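Type IV secretion system protein VirB11 (Brucella suis, PDB 2GZA) binds and hydrolyses ATP as the hexameric ATPase of the VirB type IV secretion system, a virulence factor of this bacterium. Local coordinates at residues C[145-156]-C[345-355]. Sequence-based numbering, arbitrary orientation.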
# COMPACT_ATOMS: atom_id res chain seq x y z
N SER C 145 -37.24 6.55 3.19
CA SER C 145 -36.07 6.53 4.12
C SER C 145 -35.76 7.86 4.80
O SER C 145 -34.97 8.68 4.34
CB SER C 145 -34.83 5.87 3.53
OG SER C 145 -34.09 5.19 4.53
N LYS C 146 -36.43 7.98 5.95
CA LYS C 146 -36.41 9.13 6.81
C LYS C 146 -35.02 9.46 7.32
O LYS C 146 -34.30 8.64 7.88
CB LYS C 146 -37.38 8.96 7.98
CG LYS C 146 -37.88 10.27 8.58
CD LYS C 146 -38.05 11.34 7.52
CE LYS C 146 -37.86 12.73 8.11
NZ LYS C 146 -37.65 13.77 7.07
N SER C 147 -34.70 10.70 7.09
CA SER C 147 -33.42 11.25 7.53
C SER C 147 -33.36 11.37 9.06
O SER C 147 -32.28 11.55 9.63
CB SER C 147 -33.20 12.63 6.90
OG SER C 147 -33.50 12.63 5.51
N LEU C 148 -34.52 11.27 9.69
CA LEU C 148 -34.64 11.33 11.15
C LEU C 148 -34.75 9.94 11.78
O LEU C 148 -34.62 8.92 11.11
CB LEU C 148 -35.83 12.20 11.56
CG LEU C 148 -35.61 13.72 11.65
CD1 LEU C 148 -36.95 14.46 11.60
CD2 LEU C 148 -34.81 14.11 12.91
N THR C 149 -35.00 9.94 13.09
CA THR C 149 -35.11 8.73 13.89
C THR C 149 -36.59 8.37 14.11
O THR C 149 -37.37 9.19 14.60
CB THR C 149 -34.36 8.92 15.23
OG1 THR C 149 -33.11 9.58 15.01
CG2 THR C 149 -34.09 7.60 15.90
N PRO C 150 -36.98 7.16 13.69
CA PRO C 150 -38.38 6.74 13.73
C PRO C 150 -38.95 6.76 15.16
O PRO C 150 -39.64 7.70 15.57
CB PRO C 150 -38.33 5.31 13.19
CG PRO C 150 -37.03 5.19 12.48
CD PRO C 150 -36.09 6.11 13.19
N PHE C 151 -38.64 5.68 15.89
CA PHE C 151 -38.96 5.38 17.26
C PHE C 151 -37.91 4.36 17.74
O PHE C 151 -38.18 3.22 18.17
CB PHE C 151 -40.38 4.88 17.42
N GLU C 152 -36.72 4.89 17.53
CA GLU C 152 -35.44 4.56 18.07
C GLU C 152 -35.38 5.63 19.14
O GLU C 152 -34.59 5.57 20.08
CB GLU C 152 -34.29 4.79 17.07
CG GLU C 152 -34.18 3.79 15.92
CD GLU C 152 -33.15 4.21 14.87
OE1 GLU C 152 -33.34 5.26 14.23
OE2 GLU C 152 -32.15 3.47 14.69
N GLN C 153 -36.24 6.64 18.99
CA GLN C 153 -36.43 7.70 19.96
C GLN C 153 -37.05 7.14 21.24
O GLN C 153 -36.80 7.67 22.33
CB GLN C 153 -37.31 8.82 19.41
CG GLN C 153 -36.76 9.55 18.18
CD GLN C 153 -35.69 10.59 18.49
OE1 GLN C 153 -35.19 10.67 19.62
NE2 GLN C 153 -35.28 11.44 17.55
N GLU C 154 -37.85 6.08 21.11
CA GLU C 154 -38.35 5.35 22.28
C GLU C 154 -37.19 4.71 23.04
O GLU C 154 -37.10 4.83 24.26
CB GLU C 154 -39.38 4.30 21.89
CG GLU C 154 -39.85 3.46 23.07
CD GLU C 154 -40.76 2.33 22.67
OE1 GLU C 154 -41.18 2.28 21.49
OE2 GLU C 154 -41.06 1.50 23.54
N LEU C 155 -36.32 4.02 22.32
CA LEU C 155 -35.12 3.43 22.90
C LEU C 155 -34.20 4.47 23.52
O LEU C 155 -33.69 4.29 24.62
CB LEU C 155 -34.36 2.64 21.84
CG LEU C 155 -34.81 1.20 21.65
CD1 LEU C 155 -34.17 0.60 20.42
CD2 LEU C 155 -34.50 0.39 22.90
N LEU C 156 -34.01 5.57 22.80
CA LEU C 156 -33.14 6.65 23.24
C LEU C 156 -33.65 7.31 24.51
O LEU C 156 -32.87 7.70 25.37
CB LEU C 156 -32.95 7.67 22.12
CG LEU C 156 -31.69 8.54 22.04
CD1 LEU C 156 -30.41 7.79 22.40
CD2 LEU C 156 -31.57 9.14 20.65
N TYR C 345 -25.44 3.23 22.80
CA TYR C 345 -26.47 3.28 21.78
C TYR C 345 -26.42 4.66 21.13
O TYR C 345 -26.63 5.66 21.80
CB TYR C 345 -27.84 2.99 22.39
CG TYR C 345 -29.01 3.05 21.44
CD1 TYR C 345 -29.06 2.24 20.31
CD2 TYR C 345 -30.08 3.90 21.68
CE1 TYR C 345 -30.15 2.29 19.44
CE2 TYR C 345 -31.17 3.96 20.82
CZ TYR C 345 -31.20 3.16 19.70
OH TYR C 345 -32.28 3.21 18.85
N ASP C 346 -26.13 4.70 19.83
CA ASP C 346 -26.02 5.97 19.12
C ASP C 346 -26.59 5.91 17.69
O ASP C 346 -25.82 5.93 16.72
CB ASP C 346 -24.56 6.43 19.12
CG ASP C 346 -24.39 7.90 18.76
OD1 ASP C 346 -25.39 8.64 18.66
OD2 ASP C 346 -23.23 8.31 18.58
N PRO C 347 -27.93 5.86 17.55
CA PRO C 347 -28.57 5.77 16.23
C PRO C 347 -28.34 7.02 15.39
O PRO C 347 -28.45 6.98 14.17
CB PRO C 347 -30.06 5.62 16.58
CG PRO C 347 -30.20 6.18 17.94
CD PRO C 347 -28.91 5.91 18.65
N ASN C 348 -28.00 8.11 16.08
CA ASN C 348 -27.64 9.37 15.46
C ASN C 348 -26.35 9.32 14.66
O ASN C 348 -26.18 10.07 13.71
CB ASN C 348 -27.55 10.47 16.52
CG ASN C 348 -28.90 11.15 16.78
OD1 ASN C 348 -29.46 11.81 15.91
ND2 ASN C 348 -29.41 10.99 18.00
N THR C 349 -25.41 8.45 15.04
CA THR C 349 -24.18 8.32 14.27
C THR C 349 -24.38 7.28 13.18
O THR C 349 -23.92 7.45 12.06
CB THR C 349 -22.94 8.05 15.18
OG1 THR C 349 -22.83 9.08 16.16
CG2 THR C 349 -21.64 8.04 14.37
N LYS C 350 -25.07 6.21 13.54
CA LYS C 350 -25.56 5.30 12.52
C LYS C 350 -26.21 6.16 11.43
O LYS C 350 -25.89 6.01 10.26
CB LYS C 350 -26.55 4.31 13.13
CG LYS C 350 -26.99 3.24 12.19
CD LYS C 350 -27.81 2.21 12.91
CE LYS C 350 -28.52 1.33 11.93
NZ LYS C 350 -28.82 0.02 12.52
N ARG C 351 -27.05 7.11 11.83
CA ARG C 351 -27.80 7.96 10.90
C ARG C 351 -26.89 8.82 10.05
O ARG C 351 -26.82 8.63 8.83
CB ARG C 351 -28.79 8.84 11.67
CG ARG C 351 -29.95 9.34 10.83
CD ARG C 351 -31.03 8.28 10.71
NE ARG C 351 -31.56 8.22 9.35
CZ ARG C 351 -31.30 7.26 8.47
NH1 ARG C 351 -30.52 6.23 8.80
NH2 ARG C 351 -31.84 7.32 7.26
N ALA C 352 -26.20 9.76 10.69
CA ALA C 352 -25.29 10.66 9.99
C ALA C 352 -24.46 9.90 8.96
O ALA C 352 -24.55 10.17 7.76
CB ALA C 352 -24.40 11.39 10.99
N LEU C 353 -23.71 8.91 9.45
CA LEU C 353 -22.88 8.02 8.62
C LEU C 353 -23.60 7.45 7.40
O LEU C 353 -23.11 7.58 6.28
CB LEU C 353 -22.34 6.88 9.48
CG LEU C 353 -20.94 6.92 10.11
CD1 LEU C 353 -20.48 8.32 10.52
CD2 LEU C 353 -20.91 5.97 11.29
N SER C 354 -24.74 6.80 7.61
CA SER C 354 -25.47 6.15 6.52
C SER C 354 -26.02 7.15 5.52
O SER C 354 -26.42 6.79 4.42
CB SER C 354 -26.60 5.27 7.07
OG SER C 354 -27.55 6.03 7.78
N LEU C 355 -26.02 8.42 5.92
CA LEU C 355 -26.56 9.49 5.11
C LEU C 355 -25.44 10.36 4.56
O LEU C 355 -25.68 11.25 3.73
CB LEU C 355 -27.49 10.34 5.98
CG LEU C 355 -28.92 10.60 5.50
CD1 LEU C 355 -29.72 9.30 5.39
CD2 LEU C 355 -29.59 11.55 6.46
O HOH W 1 -31.37 2.12 16.53
O HOH W 2 -30.03 5.20 13.11
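Facing Y345 and R351, the chain from S145 to E152 runs as a loop beside helix 347-355 and then turns into the helix that carries L155 and L156. The two backbones run in opposite senses, with L156 beside Y345, E152 beside P347 and S147 beside R351, the last pair 7.3 Å apart between CA atoms. Y345 reaches across with CG anti to its backbone N (chi1 179°), which carries the ring across to L155 and L156. L155 CB packs 3.6 Å from Y345 CE2, L156 CD1 meets Y345 CD2, and the backbone O of E152 lies at the ring edge. P347 CD sits over the centre of one ring face, while F167 of helix 164-173 makes an edge-to-face contact with the same ring. The contact joins the loop leading into helix 153-160 to the C-terminal helix of the P-loop ATPase domain: Y345 lies where an outer strand of this chain's mixed sheet, which also contains strand 178-182, passes into helix 347-355, and D346 occupies the N-cap position, its OD2 accepting a hydrogen bond from T349 OG1. The E152 carboxylate, turned 77° from the Y345 ring plane, slides past P347, with OE2 3.5 Å from P347 CB. A water lies 2.6 Å from P347 O and near E152 OE2. Farther along, R351 bends at chi2 and chi3 to bring its guanidinium to the loop carbonyls. NH2 and NE both bond weakly to K146 O, at 2.9 and 3.1 Å, and NE makes another weak bond to S147 O. Beyond them, L355 CD2 rests 3.8 Å from S147 CB.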